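Acyl-coenzyme A oxidase 1 (Yarrowia lipolytica, PDB 5Y9D) catalyses the FAD-dependent oxidation of saturated acyl-CoAs to (2E)-enoyl-CoAs with release of hydrogen peroxide, in peroxisomal fatty acid beta-oxidation. Local coordinates at residues H591-E605 against I625-Q639. Numbering follows the deposited sequence.
Sequences HLLKLANLFALWSIE and INSLVDELCVAVRDQ
Leu598 turns its CG away from the backbone N (chi1 173°), which lays the side chain along Leu632, and the two run past one another head to tail. Leu598 CB and Leu632 CB come within 4.1 Å. Here the antiparallel helices 589-606 and 619-637 interlock knobs into holes, their local axes 9.5 Å apart at closest approach. Leu598 fills the hole of Val629, Leu632, Cys633 and Val636, its CD1 4.1 Å from Cys633 SG. In return Leu632 enters between Lys594, Asn597, Leu598 and Leu601; its CD1 meets Leu601 CD1 at 3.7 Å, the two side chains nearly perpendicular. The other branch of Leu601, CD2, leans on Ile625 CG2 at 4.1 Å.

At one end, Glu605 reaches across to Asn626, and Asn626 ND2 donates to Glu605 OE2 (2.9 Å, N-H...O 149°) from above the carboxylate plane. Glu605 OE2 also lies 3.5 Å from Val629 CG2 and forms a salt bridge with Arg359 of helix 355-391, which also pairs with Asp630. Were the carboxylate cut back to an alanine here, the Asn626 amide would probably lose this acceptor and Arg359 one of its two carboxylate partners. The contact thus joins two helices of the C-terminal region through a leucine- and valine-rich seam, and Arg359 probably offsets the negative charge of Glu605 and Asp630 where that seam meets helix 355-391.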
# COMPACT_ATOMS: atom_id res chain seq x y z
N HIS A 591 1.78 -6.66 31.34
CA HIS A 591 1.06 -6.38 30.09
C HIS A 591 2.03 -6.01 28.98
O HIS A 591 1.89 -6.45 27.84
CB HIS A 591 0.03 -5.27 30.27
CG HIS A 591 -0.89 -5.49 31.42
ND1 HIS A 591 -0.79 -4.78 32.60
CD2 HIS A 591 -1.91 -6.37 31.59
CE1 HIS A 591 -1.71 -5.21 33.45
NE2 HIS A 591 -2.41 -6.16 32.85
N LEU A 592 3.02 -5.18 29.33
CA LEU A 592 4.09 -4.86 28.40
C LEU A 592 4.88 -6.11 28.01
O LEU A 592 5.32 -6.25 26.85
CB LEU A 592 5.02 -3.81 28.97
CG LEU A 592 4.50 -2.40 29.21
CD1 LEU A 592 5.62 -1.64 29.88
CD2 LEU A 592 4.10 -1.67 27.94
N LEU A 593 5.07 -7.02 28.98
CA LEU A 593 5.75 -8.28 28.69
C LEU A 593 4.98 -9.08 27.66
O LEU A 593 5.57 -9.62 26.72
CB LEU A 593 6.00 -9.12 29.94
CG LEU A 593 7.35 -8.83 30.61
CD1 LEU A 593 7.49 -9.58 31.93
CD2 LEU A 593 8.52 -9.16 29.67
N LYS A 594 3.67 -9.12 27.79
CA LYS A 594 2.87 -9.87 26.82
C LYS A 594 3.06 -9.34 25.40
O LYS A 594 3.28 -10.13 24.46
CB LYS A 594 1.39 -9.85 27.20
CG LYS A 594 1.15 -10.42 28.58
CD LYS A 594 0.00 -11.42 28.63
CE LYS A 594 -0.02 -12.16 29.96
NZ LYS A 594 -0.12 -13.63 29.73
N LEU A 595 3.00 -8.02 25.23
CA LEU A 595 3.24 -7.41 23.93
C LEU A 595 4.62 -7.79 23.36
O LEU A 595 4.71 -8.16 22.20
CB LEU A 595 3.15 -5.87 24.02
CG LEU A 595 1.77 -5.26 24.18
CD1 LEU A 595 1.90 -3.80 24.53
CD2 LEU A 595 0.95 -5.46 22.91
N ALA A 596 5.68 -7.68 24.18
CA ALA A 596 7.05 -8.07 23.76
C ALA A 596 7.12 -9.48 23.21
O ALA A 596 7.61 -9.68 22.10
CB ALA A 596 8.03 -7.95 24.90
N ASN A 597 6.63 -10.46 23.97
CA ASN A 597 6.76 -11.85 23.55
C ASN A 597 5.92 -12.12 22.33
O ASN A 597 6.28 -12.96 21.50
CB ASN A 597 6.31 -12.80 24.63
CG ASN A 597 7.07 -12.64 25.92
OD1 ASN A 597 8.25 -12.26 25.92
ND2 ASN A 597 6.40 -12.91 27.03
N LEU A 598 4.77 -11.46 22.26
CA LEU A 598 3.94 -11.53 21.10
C LEU A 598 4.71 -11.04 19.86
O LEU A 598 4.76 -11.71 18.84
CB LEU A 598 2.68 -10.69 21.32
CG LEU A 598 1.77 -10.54 20.10
CD1 LEU A 598 1.39 -11.89 19.53
CD2 LEU A 598 0.53 -9.77 20.52
N PHE A 599 5.30 -9.87 19.97
CA PHE A 599 6.14 -9.30 18.89
C PHE A 599 7.24 -10.29 18.50
O PHE A 599 7.38 -10.65 17.34
CB PHE A 599 6.73 -7.96 19.39
CG PHE A 599 7.68 -7.30 18.45
CD1 PHE A 599 7.40 -7.20 17.11
CD2 PHE A 599 8.85 -6.73 18.93
CE1 PHE A 599 8.28 -6.62 16.24
CE2 PHE A 599 9.73 -6.11 18.07
CZ PHE A 599 9.44 -6.07 16.72
N ALA A 600 8.01 -10.73 19.48
CA ALA A 600 9.07 -11.72 19.26
C ALA A 600 8.58 -12.99 18.58
O ALA A 600 9.09 -13.34 17.50
CB ALA A 600 9.75 -12.06 20.58
N LEU A 601 7.60 -13.67 19.18
CA LEU A 601 7.11 -14.95 18.62
C LEU A 601 6.42 -14.78 17.29
O LEU A 601 6.60 -15.59 16.37
CB LEU A 601 6.14 -15.65 19.57
CG LEU A 601 6.81 -16.28 20.79
CD1 LEU A 601 5.79 -16.67 21.84
CD2 LEU A 601 7.65 -17.48 20.41
N TRP A 602 5.61 -13.74 17.17
CA TRP A 602 5.04 -13.41 15.89
C TRP A 602 6.13 -13.22 14.85
O TRP A 602 5.94 -13.61 13.70
CB TRP A 602 4.18 -12.15 15.99
CG TRP A 602 3.63 -11.66 14.69
CD1 TRP A 602 2.60 -12.20 13.96
CD2 TRP A 602 4.06 -10.49 13.97
NE1 TRP A 602 2.37 -11.45 12.84
CE2 TRP A 602 3.25 -10.39 12.82
CE3 TRP A 602 5.04 -9.51 14.21
CZ2 TRP A 602 3.39 -9.37 11.90
CZ3 TRP A 602 5.19 -8.48 13.29
CH2 TRP A 602 4.37 -8.40 12.16
N SER A 603 7.27 -12.62 15.22
CA SER A 603 8.36 -12.38 14.26
C SER A 603 8.99 -13.69 13.83
O SER A 603 9.33 -13.86 12.66
CB SER A 603 9.44 -11.47 14.81
OG SER A 603 8.93 -10.21 15.15
N ILE A 604 9.11 -14.65 14.75
CA ILE A 604 9.49 -16.00 14.35
C ILE A 604 8.53 -16.45 13.25
O ILE A 604 8.94 -16.98 12.23
CB ILE A 604 9.40 -17.05 15.47
CG1 ILE A 604 10.20 -16.66 16.72
CG2 ILE A 604 9.86 -18.42 14.97
CD1 ILE A 604 11.67 -16.48 16.52
N GLU A 605 7.24 -16.21 13.47
CA GLU A 605 6.19 -16.66 12.55
C GLU A 605 6.24 -16.15 11.11
O GLU A 605 5.65 -16.78 10.24
CB GLU A 605 4.83 -16.28 13.11
CG GLU A 605 4.03 -17.43 13.67
CD GLU A 605 2.62 -17.00 14.04
OE1 GLU A 605 2.17 -15.89 13.63
OE2 GLU A 605 1.96 -17.78 14.74
N ILE A 625 4.52 -22.60 18.40
CA ILE A 625 4.65 -21.14 18.28
C ILE A 625 3.30 -20.54 17.94
O ILE A 625 2.90 -19.57 18.55
CB ILE A 625 5.63 -20.67 17.17
CG1 ILE A 625 7.03 -21.27 17.32
CG2 ILE A 625 5.75 -19.15 17.16
CD1 ILE A 625 7.51 -21.32 18.75
N ASN A 626 2.62 -21.13 16.96
CA ASN A 626 1.29 -20.72 16.55
C ASN A 626 0.29 -20.63 17.70
O ASN A 626 -0.44 -19.65 17.78
CB ASN A 626 0.75 -21.66 15.48
CG ASN A 626 1.58 -21.64 14.21
OD1 ASN A 626 1.94 -22.70 13.69
ND2 ASN A 626 1.90 -20.44 13.70
N SER A 627 0.26 -21.64 18.57
CA SER A 627 -0.62 -21.65 19.74
C SER A 627 -0.30 -20.53 20.73
O SER A 627 -1.22 -19.89 21.26
CB SER A 627 -0.50 -22.99 20.50
OG SER A 627 -1.31 -23.99 19.93
N LEU A 628 0.99 -20.35 21.01
CA LEU A 628 1.44 -19.28 21.90
C LEU A 628 1.03 -17.87 21.39
O LEU A 628 0.58 -17.05 22.16
CB LEU A 628 2.96 -19.36 22.12
CG LEU A 628 3.51 -20.56 22.90
CD1 LEU A 628 4.99 -20.37 23.22
CD2 LEU A 628 2.74 -20.82 24.20
N VAL A 629 1.18 -17.62 20.10
CA VAL A 629 0.72 -16.38 19.49
C VAL A 629 -0.78 -16.18 19.78
O VAL A 629 -1.18 -15.12 20.28
CB VAL A 629 1.01 -16.37 17.97
CG1 VAL A 629 0.14 -15.38 17.22
CG2 VAL A 629 2.49 -16.10 17.74
N ASP A 630 -1.57 -17.20 19.48
CA ASP A 630 -2.99 -17.25 19.84
C ASP A 630 -3.28 -16.91 21.31
O ASP A 630 -4.22 -16.15 21.60
CB ASP A 630 -3.56 -18.63 19.54
CG ASP A 630 -3.58 -18.96 18.04
OD1 ASP A 630 -2.73 -18.45 17.28
OD2 ASP A 630 -4.46 -19.74 17.62
N GLU A 631 -2.48 -17.45 22.24
CA GLU A 631 -2.65 -17.15 23.67
C GLU A 631 -2.33 -15.71 23.99
O GLU A 631 -3.07 -15.04 24.71
CB GLU A 631 -1.72 -18.00 24.57
CG GLU A 631 -2.20 -19.39 24.93
CD GLU A 631 -1.16 -20.18 25.74
OE1 GLU A 631 -0.63 -19.65 26.76
OE2 GLU A 631 -0.87 -21.34 25.37
N LEU A 632 -1.20 -15.26 23.50
CA LEU A 632 -0.70 -13.90 23.77
C LEU A 632 -1.68 -12.83 23.25
O LEU A 632 -1.86 -11.77 23.88
CB LEU A 632 0.70 -13.74 23.16
CG LEU A 632 1.79 -14.45 23.98
CD1 LEU A 632 3.09 -14.57 23.23
CD2 LEU A 632 2.07 -13.69 25.27
N CYS A 633 -2.29 -13.14 22.10
CA CYS A 633 -3.26 -12.28 21.45
C CYS A 633 -4.48 -12.15 22.36
O CYS A 633 -4.92 -11.04 22.69
CB CYS A 633 -3.69 -12.85 20.09
SG CYS A 633 -2.57 -12.63 18.67
N VAL A 634 -5.00 -13.28 22.80
CA VAL A 634 -6.16 -13.31 23.66
C VAL A 634 -5.89 -12.50 24.91
O VAL A 634 -6.73 -11.73 25.37
CB VAL A 634 -6.54 -14.76 24.05
CG1 VAL A 634 -7.63 -14.77 25.12
CG2 VAL A 634 -7.03 -15.53 22.83
N ALA A 635 -4.71 -12.65 25.47
CA ALA A 635 -4.38 -11.86 26.66
C ALA A 635 -4.23 -10.36 26.35
O ALA A 635 -4.63 -9.51 27.13
CB ALA A 635 -3.12 -12.39 27.31
N VAL A 636 -3.63 -10.02 25.22
CA VAL A 636 -3.49 -8.61 24.84
C VAL A 636 -4.82 -7.99 24.42
O VAL A 636 -5.06 -6.81 24.66
CB VAL A 636 -2.46 -8.45 23.73
CG1 VAL A 636 -2.70 -7.21 22.93
CG2 VAL A 636 -1.06 -8.47 24.34
N ARG A 637 -5.67 -8.80 23.78
CA ARG A 637 -6.99 -8.36 23.40
C ARG A 637 -7.81 -7.86 24.58
O ARG A 637 -8.56 -6.89 24.44
CB ARG A 637 -7.75 -9.44 22.60
CG ARG A 637 -9.20 -9.08 22.23
CD ARG A 637 -10.13 -9.65 23.30
NE ARG A 637 -11.55 -9.33 23.21
CZ ARG A 637 -12.11 -8.17 23.55
NH1 ARG A 637 -13.44 -8.06 23.49
NH2 ARG A 637 -11.37 -7.12 23.94
N ASP A 638 -7.66 -8.48 25.75
CA ASP A 638 -8.47 -8.06 26.90
C ASP A 638 -8.21 -6.58 27.24
O ASP A 638 -9.11 -5.92 27.76
CB ASP A 638 -8.24 -8.96 28.13
CG ASP A 638 -9.24 -8.65 29.29
OD1 ASP A 638 -10.47 -8.72 29.09
OD2 ASP A 638 -8.79 -8.35 30.42
N GLN A 639 -7.00 -6.09 26.97
CA GLN A 639 -6.57 -4.74 27.35
C GLN A 639 -6.36 -3.76 26.16
O GLN A 639 -5.73 -2.72 26.35
CB GLN A 639 -5.24 -4.81 28.12
CG GLN A 639 -5.23 -5.61 29.43
CD GLN A 639 -6.02 -4.93 30.55
OE1 GLN A 639 -5.59 -3.91 31.13
NE2 GLN A 639 -7.18 -5.51 30.88